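Local coordinates for cpftsy (Physcomitrella patens, PDB 4AK9), which probably acts as the GTPase receptor for the signal recognition particle in chloroplasts, where it would serve protein targeting to the thylakoid membrane, at residues A[135-140]-A[170-175]; A[148-153]-A[189-194]; A[208-211]-A[216-219]; A[227-230]-A[235-238]. All blocks are in the same frame, centred on the assembly; numbering follows the deposited sequence.

Contact 1: A[135-140]-A[170-175]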
loop_
_atom_site.group_PDB
_atom_site.type_symbol
_atom_site.label_atom_id
_atom_site.label_comp_id
_atom_site.label_asym_id
_atom_site.label_seq_id
_atom_site.Cartn_x
_atom_site.Cartn_y
_atom_site.Cartn_z
ATOM N N LYS A 135 22.067 -14.204 -7.525
ATOM C CA LYS A 135 22.048 -14.771 -6.195
ATOM C C LYS A 135 21.484 -16.177 -6.184
ATOM O O LYS A 135 21.861 -16.981 -5.310
ATOM C CB LYS A 135 21.256 -13.874 -5.234
ATOM C CG LYS A 135 21.844 -12.461 -5.088
ATOM C CD LYS A 135 21.168 -11.722 -3.909
ATOM C CE LYS A 135 21.465 -10.245 -3.969
ATOM N NZ LYS A 135 21.082 -9.538 -2.656
ATOM N N LEU A 136 20.580 -16.492 -7.121
ATOM C CA LEU A 136 20.140 -17.892 -7.247
ATOM C C LEU A 136 21.314 -18.782 -7.669
ATOM O O LEU A 136 21.509 -19.885 -7.134
ATOM C CB LEU A 136 19.005 -18.045 -8.275
ATOM C CG LEU A 136 17.624 -17.650 -7.786
ATOM C CD1 LEU A 136 16.627 -17.647 -8.957
ATOM C CD2 LEU A 136 17.201 -18.631 -6.676
ATOM N N ALA A 137 22.043 -18.324 -8.668
ATOM C CA ALA A 137 23.209 -19.054 -9.173
ATOM C C ALA A 137 24.188 -19.381 -8.059
ATOM O O ALA A 137 24.706 -20.498 -7.979
ATOM C CB ALA A 137 23.900 -18.248 -10.213
ATOM N N ASN A 138 24.419 -18.399 -7.192
ATOM C CA ASN A 138 25.354 -18.547 -6.097
ATOM C C ASN A 138 24.899 -19.640 -5.136
ATOM O O ASN A 138 25.713 -20.402 -4.604
ATOM C CB ASN A 138 25.514 -17.208 -5.373
ATOM C CG ASN A 138 26.281 -17.336 -4.065
ATOM O OD1 ASN A 138 27.508 -17.434 -4.061
ATOM N ND2 ASN A 138 25.553 -17.337 -2.943
ATOM N N ARG A 139 23.589 -19.734 -4.913
ATOM C CA ARG A 139 23.053 -20.837 -4.107
ATOM C C ARG A 139 23.296 -22.206 -4.732
ATOM O O ARG A 139 23.640 -23.162 -4.034
ATOM C CB ARG A 139 21.545 -20.661 -3.838
ATOM C CG ARG A 139 21.238 -19.548 -2.877
ATOM C CD ARG A 139 19.740 -19.500 -2.547
ATOM N NE ARG A 139 19.313 -20.678 -1.805
ATOM C CZ ARG A 139 19.475 -20.847 -0.495
ATOM N NH1 ARG A 139 20.063 -19.912 0.247
ATOM N NH2 ARG A 139 19.031 -21.960 0.074
ATOM N N PHE A 140 23.087 -22.320 -6.037
ATOM C CA PHE A 140 23.305 -23.595 -6.709
ATOM C C PHE A 140 24.774 -23.997 -6.694
ATOM O O PHE A 140 25.111 -25.165 -6.451
ATOM C CB PHE A 140 22.797 -23.532 -8.146
ATOM C CG PHE A 140 21.301 -23.587 -8.260
ATOM C CD1 PHE A 140 20.612 -24.718 -7.851
ATOM C CD2 PHE A 140 20.596 -22.531 -8.800
ATOM C CE1 PHE A 140 19.226 -24.772 -7.953
ATOM C CE2 PHE A 140 19.213 -22.578 -8.917
ATOM C CZ PHE A 140 18.528 -23.692 -8.498
ATOM N N THR A 170 29.980 -16.115 -9.842
ATOM C CA THR A 170 29.447 -17.359 -9.312
ATOM C C THR A 170 30.067 -18.576 -9.942
ATOM O O THR A 170 29.803 -19.696 -9.498
ATOM C CB THR A 170 27.920 -17.462 -9.486
ATOM O OG1 THR A 170 27.598 -17.336 -10.879
ATOM C CG2 THR A 170 27.220 -16.384 -8.679
ATOM N N GLY A 171 30.875 -18.386 -10.976
ATOM C CA GLY A 171 31.491 -19.533 -11.625
ATOM C C GLY A 171 30.504 -20.292 -12.497
ATOM O O GLY A 171 30.634 -21.499 -12.698
ATOM N N SER A 172 29.499 -19.582 -12.999
ATOM C CA SER A 172 28.508 -20.165 -13.903
ATOM C C SER A 172 28.908 -19.866 -15.326
ATOM O O SER A 172 29.558 -18.847 -15.588
ATOM C CB SER A 172 27.125 -19.547 -13.644
ATOM O OG SER A 172 26.750 -19.719 -12.285
ATOM N N GLU A 173 28.502 -20.734 -16.252
ATOM C CA GLU A 173 28.660 -20.450 -17.681
ATOM C C GLU A 173 27.489 -19.603 -18.145
ATOM O O GLU A 173 26.462 -19.533 -17.454
ATOM C CB GLU A 173 28.717 -21.755 -18.489
ATOM C CG GLU A 173 29.812 -22.721 -18.020
ATOM C CD GLU A 173 31.221 -22.172 -18.250
ATOM O OE1 GLU A 173 31.526 -21.791 -19.408
ATOM O OE2 GLU A 173 32.015 -22.117 -17.273
ATOM N N ILE A 174 27.623 -18.968 -19.306
ATOM C CA ILE A 174 26.556 -18.111 -19.804
ATOM C C ILE A 174 26.403 -18.168 -21.319
ATOM O O ILE A 174 27.396 -18.204 -22.050
ATOM C CB ILE A 174 26.741 -16.633 -19.338
ATOM C CG1 ILE A 174 25.628 -15.732 -19.889
ATOM C CG2 ILE A 174 28.107 -16.077 -19.765
ATOM C CD1 ILE A 174 25.475 -14.424 -19.114
ATOM N N VAL A 175 25.150 -18.208 -21.781
ATOM C CA VAL A 175 24.840 -18.089 -23.202
ATOM C C VAL A 175 24.283 -16.699 -23.462
ATOM O O VAL A 175 23.330 -16.258 -22.782
ATOM C CB VAL A 175 23.780 -19.123 -23.651
ATOM C CG1 VAL A 175 23.274 -18.793 -25.059
ATOM C CG2 VAL A 175 24.327 -20.566 -23.564
#
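Thr-170 meets Ala-137 and Asn-138 at a Schellman motif that ends helix 158-170 in the P-loop-type GTPase fold. Gly-171, with its positive phi of 75°, makes the turn, and Ser-172 N bonds back to Ala-167 O. The turn brings Thr-170 and Ser-172 against helix 126-142, which follows the presumed P-loop.

The contact is small and made of van der Waals touches. Ala-137 CB points at the turn and lies 3.8 Å from Ser-172 OG. Ala-137 CB is 3.9 Å from Thr-170 OG1. These two hydroxyls are joined by a bond of 2.9 Å from Ser-172 OG to Thr-170 OG1. In Thr-170 a chi1 of 57° sets OG1 between the backbone N and the carbonyl carbon. There OG1 also bonds to Trp-166 O and Ala-167 O in its own helix. The methyl Thr-170 CG2 is turned the other way, to the backbone of the facing helix, and sits 3.8 Å from Asn-138 N. With a valine here, Ser-172 OG would probably lose its acceptor and Trp-166 O its hydroxyl partner. Met-149 of strand 147-150 packs on both Ala-137 and Thr-170. Asn-138 offers CB to Thr-170 CG2 at 3.8 Å, while its amide ND2 bonds to Asp-302 OD1.

Contact 2: A[148-153]-A[189-194]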
loop_
_atom_site.group_PDB
_atom_site.type_symbol
_atom_site.label_atom_id
_atom_site.label_comp_id
_atom_site.label_asym_id
_atom_site.label_seq_id
_atom_site.Cartn_x
_atom_site.Cartn_y
_atom_site.Cartn_z
ATOM N N LEU A 148 24.086 -23.015 -15.868
ATOM C CA LEU A 148 24.238 -22.246 -17.098
ATOM C C LEU A 148 23.254 -21.083 -17.110
ATOM O O LEU A 148 22.059 -21.282 -16.910
ATOM C CB LEU A 148 23.988 -23.130 -18.326
ATOM C CG LEU A 148 23.955 -22.410 -19.679
ATOM C CD1 LEU A 148 25.354 -21.912 -20.034
ATOM C CD2 LEU A 148 23.414 -23.322 -20.820
ATOM N N MET A 149 23.746 -19.874 -17.367
ATOM C CA MET A 149 22.862 -18.715 -17.445
ATOM C C MET A 149 22.513 -18.400 -18.879
ATOM O O MET A 149 23.333 -18.584 -19.785
ATOM C CB MET A 149 23.502 -17.489 -16.775
ATOM C CG MET A 149 23.736 -17.647 -15.295
ATOM S SD MET A 149 24.532 -16.153 -14.650
ATOM C CE MET A 149 24.699 -16.540 -12.945
ATOM N N ALA A 150 21.287 -17.920 -19.100
ATOM C CA ALA A 150 20.844 -17.545 -20.437
ATOM C C ALA A 150 20.354 -16.113 -20.451
ATOM O O ALA A 150 19.391 -15.755 -19.722
ATOM C CB ALA A 150 19.735 -18.489 -20.915
ATOM N N ALA A 151 20.997 -15.292 -21.277
ATOM C CA ALA A 151 20.695 -13.865 -21.326
ATOM C C ALA A 151 19.569 -13.557 -22.298
ATOM O O ALA A 151 19.800 -13.028 -23.398
ATOM C CB ALA A 151 21.943 -13.056 -21.670
ATOM N N GLY A 152 18.338 -13.874 -21.887
ATOM C CA GLY A 152 17.200 -13.735 -22.778
ATOM C C GLY A 152 16.529 -12.380 -22.701
ATOM O O GLY A 152 15.600 -12.100 -23.448
ATOM N N ASP A 153 16.991 -11.532 -21.784
ATOM C CA ASP A 153 16.548 -10.142 -21.780
ATOM C C ASP A 153 17.402 -9.401 -22.805
ATOM O O ASP A 153 18.450 -8.841 -22.465
ATOM C CB ASP A 153 16.724 -9.525 -20.390
ATOM C CG ASP A 153 16.171 -8.092 -20.291
ATOM O OD1 ASP A 153 15.848 -7.469 -21.339
ATOM O OD2 ASP A 153 16.070 -7.582 -19.138
ATOM N N SER A 189 16.564 -20.991 -26.434
ATOM C CA SER A 189 16.559 -22.346 -26.983
ATOM C C SER A 189 17.984 -22.842 -27.171
ATOM O O SER A 189 18.281 -23.999 -26.896
ATOM C CB SER A 189 15.721 -22.448 -28.269
ATOM O OG SER A 189 16.224 -21.635 -29.302
ATOM N N GLN A 190 18.868 -21.947 -27.603
ATOM C CA GLN A 190 20.292 -22.254 -27.687
ATOM C C GLN A 190 20.864 -22.664 -26.325
ATOM O O GLN A 190 21.626 -23.620 -26.235
ATOM C CB GLN A 190 21.047 -21.052 -28.251
ATOM C CG GLN A 190 22.558 -21.259 -28.388
ATOM C CD GLN A 190 23.253 -20.033 -28.971
ATOM O OE1 GLN A 190 22.607 -19.166 -29.580
ATOM N NE2 GLN A 190 24.572 -19.948 -28.776
ATOM N N ALA A 191 20.502 -21.954 -25.254
ATOM C CA ALA A 191 21.016 -22.328 -23.941
ATOM C C ALA A 191 20.460 -23.648 -23.462
ATOM O O ALA A 191 21.170 -24.423 -22.835
ATOM C CB ALA A 191 20.701 -21.239 -22.909
ATOM N N VAL A 192 19.174 -23.907 -23.725
ATOM C CA VAL A 192 18.623 -25.174 -23.264
ATOM C C VAL A 192 19.272 -26.352 -24.001
ATOM O O VAL A 192 19.640 -27.356 -23.364
ATOM C CB VAL A 192 17.097 -25.231 -23.349
ATOM C CG1 VAL A 192 16.614 -26.569 -22.861
ATOM C CG2 VAL A 192 16.495 -24.111 -22.464
ATOM N N ARG A 193 19.447 -26.196 -25.305
ATOM C CA ARG A 193 20.098 -27.235 -26.113
ATOM C C ARG A 193 21.496 -27.506 -25.602
ATOM O O ARG A 193 21.895 -28.657 -25.424
ATOM C CB ARG A 193 20.176 -26.805 -27.577
ATOM C CG ARG A 193 18.836 -26.814 -28.290
ATOM C CD ARG A 193 19.028 -26.781 -29.809
ATOM N NE ARG A 193 19.733 -25.579 -30.267
ATOM C CZ ARG A 193 19.120 -24.439 -30.584
ATOM N NH1 ARG A 193 17.800 -24.351 -30.478
ATOM N NH2 ARG A 193 19.817 -23.388 -31.008
ATOM N N ARG A 194 22.231 -26.425 -25.341
ATOM C CA ARG A 194 23.602 -26.545 -24.861
ATOM C C ARG A 194 23.656 -27.251 -23.519
ATOM O O ARG A 194 24.565 -28.036 -23.249
ATOM C CB ARG A 194 24.271 -25.167 -24.782
ATOM C CG ARG A 194 25.668 -25.233 -24.187
ATOM C CD ARG A 194 26.440 -23.933 -24.329
ATOM N NE ARG A 194 27.595 -23.956 -23.433
ATOM C CZ ARG A 194 28.274 -22.884 -23.047
ATOM N NH1 ARG A 194 27.918 -21.675 -23.482
ATOM N NH2 ARG A 194 29.299 -23.021 -22.215
#
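Leu-148 has a chi1 of 173°, which sets CG anti to the backbone N, and a chi2 of 69°, which splits its two methyls between Ala-191 and Arg-194. Arg-194 is extended along its whole chain. This reach carries its guanidinium from the helix to the side of Leu-148.

CD2 of Leu-148 goes to the helix backbone. Leu-148 CD2 lies 3.2 Å from Ala-191 O, a close approach for a methyl and a carbonyl oxygen. Leu-148 CD2 is also 4.0 Å from Ala-191 CB. Leu-148 CD1 takes the other direction and sits 4.2 Å above the plane of the Arg-194 guanidinium, over its centre. The methyl therefore meets the flat face and leaves the N-H groups at the rim to other partners. Two of these nitrogens make long, weak ion pairs, NE with Glu-198 and NH2 with Glu-173.

Two residues along the strand, Ala-150 points its methyl at the same helix. Ala-150 CB is 3.5 Å from Ala-191 CB, so the two small residues let the backbones come close. The axes of 148-150 and 189-194 approach to 8.5 Å and run nearly antiparallel, at 166°. Val-175 packs on Ala-191 and Arg-194 from the neighbouring strand, and Leu-188 of the helix packs on Ala-150.

Helix 184-197 links strand 173-175 to strand 202-205, and strand 147-150 lies between those two in the sheet. The contact is thus the packing of a beta-alpha-beta crossover helix on the parallel part of the sheet of the GTPase domain.

Contact 3: A[208-211]-A[216-219]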
loop_
_atom_site.group_PDB
_atom_site.type_symbol
_atom_site.label_atom_id
_atom_site.label_comp_id
_atom_site.label_asym_id
_atom_site.label_seq_id
_atom_site.Cartn_x
_atom_site.Cartn_y
_atom_site.Cartn_z
ATOM N N SER A 208 12.792 -10.664 -21.045
ATOM C CA SER A 208 12.469 -9.242 -21.111
ATOM C C SER A 208 11.144 -8.989 -20.391
ATOM O O SER A 208 10.271 -9.860 -20.341
ATOM C CB SER A 208 12.398 -8.764 -22.554
ATOM O OG SER A 208 13.606 -9.066 -23.226
ATOM N N GLY A 209 10.990 -7.806 -19.815
ATOM C CA GLY A 209 9.713 -7.461 -19.196
ATOM C C GLY A 209 9.650 -5.979 -18.910
ATOM O O GLY A 209 10.696 -5.343 -18.748
ATOM N N ARG A 210 8.436 -5.437 -18.896
ATOM C CA ARG A 210 8.208 -4.045 -18.557
ATOM C C ARG A 210 7.145 -3.942 -17.465
ATOM O O ARG A 210 6.446 -4.901 -17.170
ATOM C CB ARG A 210 7.723 -3.275 -19.787
ATOM C CG ARG A 210 8.700 -3.305 -20.963
ATOM C CD ARG A 210 9.727 -2.166 -20.899
ATOM N NE ARG A 210 9.147 -0.816 -20.765
ATOM C CZ ARG A 210 8.191 -0.280 -21.542
ATOM N NH1 ARG A 210 7.643 -0.965 -22.546
ATOM N NH2 ARG A 210 7.773 0.967 -21.307
ATOM N N LEU A 211 7.018 -2.752 -16.907
ATOM C CA LEU A 211 6.007 -2.503 -15.883
ATOM C C LEU A 211 4.618 -2.698 -16.428
ATOM O O LEU A 211 3.751 -3.269 -15.763
ATOM C CB LEU A 211 6.170 -1.088 -15.374
ATOM C CG LEU A 211 5.236 -0.730 -14.222
ATOM C CD1 LEU A 211 5.359 -1.747 -13.095
ATOM C CD2 LEU A 211 5.647 0.670 -13.776
ATOM N N ASN A 216 3.041 -7.007 -27.909
ATOM C CA ASN A 216 4.291 -7.537 -28.443
ATOM C C ASN A 216 5.165 -8.181 -27.390
ATOM O O ASN A 216 5.718 -9.245 -27.616
ATOM C CB ASN A 216 5.083 -6.462 -29.178
ATOM C CG ASN A 216 4.436 -6.059 -30.485
ATOM O OD1 ASN A 216 3.480 -6.696 -30.950
ATOM N ND2 ASN A 216 4.955 -4.998 -31.095
ATOM N N LEU A 217 5.301 -7.520 -26.246
ATOM C CA LEU A 217 6.081 -8.054 -25.162
ATOM C C LEU A 217 5.437 -9.330 -24.644
ATOM O O LEU A 217 6.141 -10.301 -24.320
ATOM C CB LEU A 217 6.169 -7.029 -24.030
ATOM C CG LEU A 217 7.424 -7.017 -23.136
ATOM C CD1 LEU A 217 8.211 -8.344 -23.121
ATOM C CD2 LEU A 217 8.333 -5.859 -23.521
ATOM N N MET A 218 4.108 -9.322 -24.564
ATOM C CA MET A 218 3.373 -10.493 -24.096
ATOM C C MET A 218 3.679 -11.653 -25.013
ATOM O O MET A 218 3.949 -12.772 -24.557
ATOM C CB MET A 218 1.864 -10.242 -24.102
ATOM C CG MET A 218 1.057 -11.500 -23.791
ATOM S SD MET A 218 -0.710 -11.383 -24.215
ATOM C CE MET A 218 -1.112 -9.833 -23.394
ATOM N N GLU A 219 3.660 -11.369 -26.305
ATOM C CA GLU A 219 3.848 -12.417 -27.272
ATOM C C GLU A 219 5.263 -12.949 -27.225
ATOM O O GLU A 219 5.484 -14.151 -27.384
ATOM C CB GLU A 219 3.477 -11.933 -28.668
ATOM C CG GLU A 219 3.380 -13.071 -29.673
ATOM C CD GLU A 219 2.705 -14.330 -29.093
ATOM O OE1 GLU A 219 1.583 -14.214 -28.530
ATOM O OE2 GLU A 219 3.303 -15.440 -29.203
#
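Segment 208-211 runs extended through Ser-208, Gly-209 and Arg-210 without being a regular strand, and the first turn of helix 215-231, at 216-219, packs on it through Leu-217. The nearest CA atoms are those of Gly-209 and Leu-217, 7.0 Å apart. That gap is filled mainly by the leucine side chain.

Leu-217 points at the loop and its two methyls fork over it. Leu-217 CD1 lies against the backbone, 3.8 Å from Ser-208 O. Leu-217 CD1 is 4.3 Å from Gly-209 CA. Leu-217 CD1 is also 4.2 Å from Ser-208 CB. Leu-217 CD2 takes the other side of the fork and meets Arg-210 CG at 3.6 Å. The chi2 of Leu-217, -22°, is far from a staggered value.

Arg-210 crosses Leu-217 at about a right angle and touches it with its aliphatic part. Its chain bends at chi2 and chi3, and the charged end turns to the second subunit. There NE makes a salt bridge with Asp-50 of that subunit. Ser-208 OG has two weak hydrogen bonds, to Glu-220 OE2 and Asp-153 OD1. On the helix side, Leu-217 N is bonded by Asn-214 OD1.

The loop follows strand 202-205 and reads Asp-Thr-Ser-Gly-Arg, ending at Arg-210. This is consistent with the G3 motif of SRP-type GTPases, and the contact joins that motif to the helix after it.

Contact 4: A[227-230]-A[235-238]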
loop_
_atom_site.group_PDB
_atom_site.type_symbol
_atom_site.label_atom_id
_atom_site.label_comp_id
_atom_site.label_asym_id
_atom_site.label_seq_id
_atom_site.Cartn_x
_atom_site.Cartn_y
_atom_site.Cartn_z
ATOM N N ALA A 227 9.659 -21.824 -27.014
ATOM C CA ALA A 227 11.006 -22.213 -27.423
ATOM C C ALA A 227 11.706 -23.064 -26.383
ATOM O O ALA A 227 12.406 -24.011 -26.732
ATOM C CB ALA A 227 11.837 -20.998 -27.739
ATOM N N VAL A 228 11.543 -22.717 -25.106
ATOM C CA VAL A 228 12.142 -23.498 -24.041
ATOM C C VAL A 228 11.532 -24.901 -24.010
ATOM O O VAL A 228 12.272 -25.890 -23.967
ATOM C CB VAL A 228 11.975 -22.780 -22.642
ATOM C CG1 VAL A 228 12.221 -23.740 -21.497
ATOM C CG2 VAL A 228 12.948 -21.607 -22.540
ATOM N N SER A 229 10.197 -24.991 -24.039
ATOM C CA SER A 229 9.521 -26.308 -23.995
ATOM C C SER A 229 9.793 -27.174 -25.232
ATOM O O SER A 229 9.795 -28.398 -25.150
ATOM C CB SER A 229 8.010 -26.159 -23.806
ATOM O OG SER A 229 7.727 -25.627 -22.515
ATOM N N LYS A 230 10.003 -26.535 -26.367
ATOM C CA LYS A 230 10.361 -27.282 -27.578
ATOM C C LYS A 230 11.775 -27.859 -27.477
ATOM O O LYS A 230 12.025 -28.994 -27.901
ATOM C CB LYS A 230 10.258 -26.383 -28.792
ATOM C CG LYS A 230 10.708 -27.044 -30.081
ATOM C CD LYS A 230 10.341 -26.185 -31.263
ATOM C CE LYS A 230 11.101 -26.629 -32.496
ATOM N NZ LYS A 230 10.682 -25.824 -33.680
ATOM N N ALA A 235 10.604 -28.618 -19.597
ATOM C CA ALA A 235 10.926 -27.238 -19.231
ATOM C C ALA A 235 9.828 -26.267 -19.685
ATOM O O ALA A 235 9.101 -26.547 -20.662
ATOM C CB ALA A 235 12.264 -26.851 -19.850
ATOM N N PRO A 236 9.683 -25.116 -18.988
ATOM C CA PRO A 236 10.412 -24.732 -17.755
ATOM C C PRO A 236 9.889 -25.461 -16.516
ATOM O O PRO A 236 8.672 -25.672 -16.395
ATOM C CB PRO A 236 10.144 -23.213 -17.630
ATOM C CG PRO A 236 8.790 -22.997 -18.370
ATOM C CD PRO A 236 8.778 -24.054 -19.496
ATOM N N ASN A 237 10.777 -25.820 -15.591
ATOM C CA ASN A 237 10.358 -26.452 -14.343
ATOM C C ASN A 237 9.801 -25.427 -13.352
ATOM O O ASN A 237 8.941 -25.762 -12.551
ATOM C CB ASN A 237 11.535 -27.170 -13.718
ATOM C CG ASN A 237 12.106 -28.229 -14.642
ATOM O OD1 ASN A 237 12.832 -27.914 -15.586
ATOM N ND2 ASN A 237 11.757 -29.483 -14.387
ATOM N N GLU A 238 10.305 -24.195 -13.438
ATOM C CA GLU A 238 9.838 -23.074 -12.610
ATOM C C GLU A 238 9.734 -21.815 -13.461
ATOM O O GLU A 238 10.538 -21.594 -14.371
ATOM C CB GLU A 238 10.805 -22.841 -11.425
ATOM C CG GLU A 238 10.879 -23.983 -10.392
ATOM C CD GLU A 238 9.652 -24.030 -9.477
ATOM O OE1 GLU A 238 8.935 -22.994 -9.338
ATOM O OE2 GLU A 238 9.399 -25.097 -8.867
#
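Ser-229, near the end of helix 215-231, meets Ala-235 and Pro-236 in the loop that leads to strand 238-244. This is a helix-to-strand connection of the GTPase domain, and it contains a cis peptide bond before Pro-236.

Followed outward, Ser-229 touches the loop with each side-chain atom. Ser-229 CB is 3.4 Å from Ala-235 O. With chi1 at -67°, OG lies beside the backbone N of its own residue and reaches the same carbonyl. Ser-229 OG donates a hydrogen bond to Ala-235 O, and its measured length of 2.5 Å is very short, so the exact value is doubtful. Ser-229 OG is also 3.6 Å from Pro-236 CD. The cis bond explains this double contact, because it places Ala-235 O and Pro-236 CD on the same side of the peptide. OG has another partner in Lys-225 NZ, one turn back in the helix.

Val-228 adds the apolar half. Val-228 CG1 packs on Ala-235 CB at 3.5 Å. Strand 117-123 closes this part of the core, with Val-118 against both Val-228 and Ala-235. Leu-188 of helix 184-197 also packs on Val-228. Asn-237 and Glu-238, where strand 238-244 begins, bond through their backbones to strand 117-123. On the proline side, Val-228 CG1 lies 3.8 Å from Pro-236 N and 4.0 Å from Pro-236 CD.

How the contacts relate
All four contacts lie in the GTPase domain. Contacts 1 and 2 cross along the chain, with centres about 13 Å apart. Contact 1 packs helix 126-142 on the turn before strand 173-175, and contact 2 helix 184-197 on the neighbouring strand 147-150. Met-149 joins them: its backbone pairs with strand 173-175 and its CE packs on Ala-137. Contacts 3 and 4 follow in series and share helix 215-231, one near each end, with centres about 18 Å apart. Contact 2 touches both, through Asp-153 to Ser-208 and Ser-189 to Ala-227. Contacts 1 and 3 are about 25 Å apart between centres. Through contact 2 the sheet edge joins the contact 3 loop, probably the G3 motif.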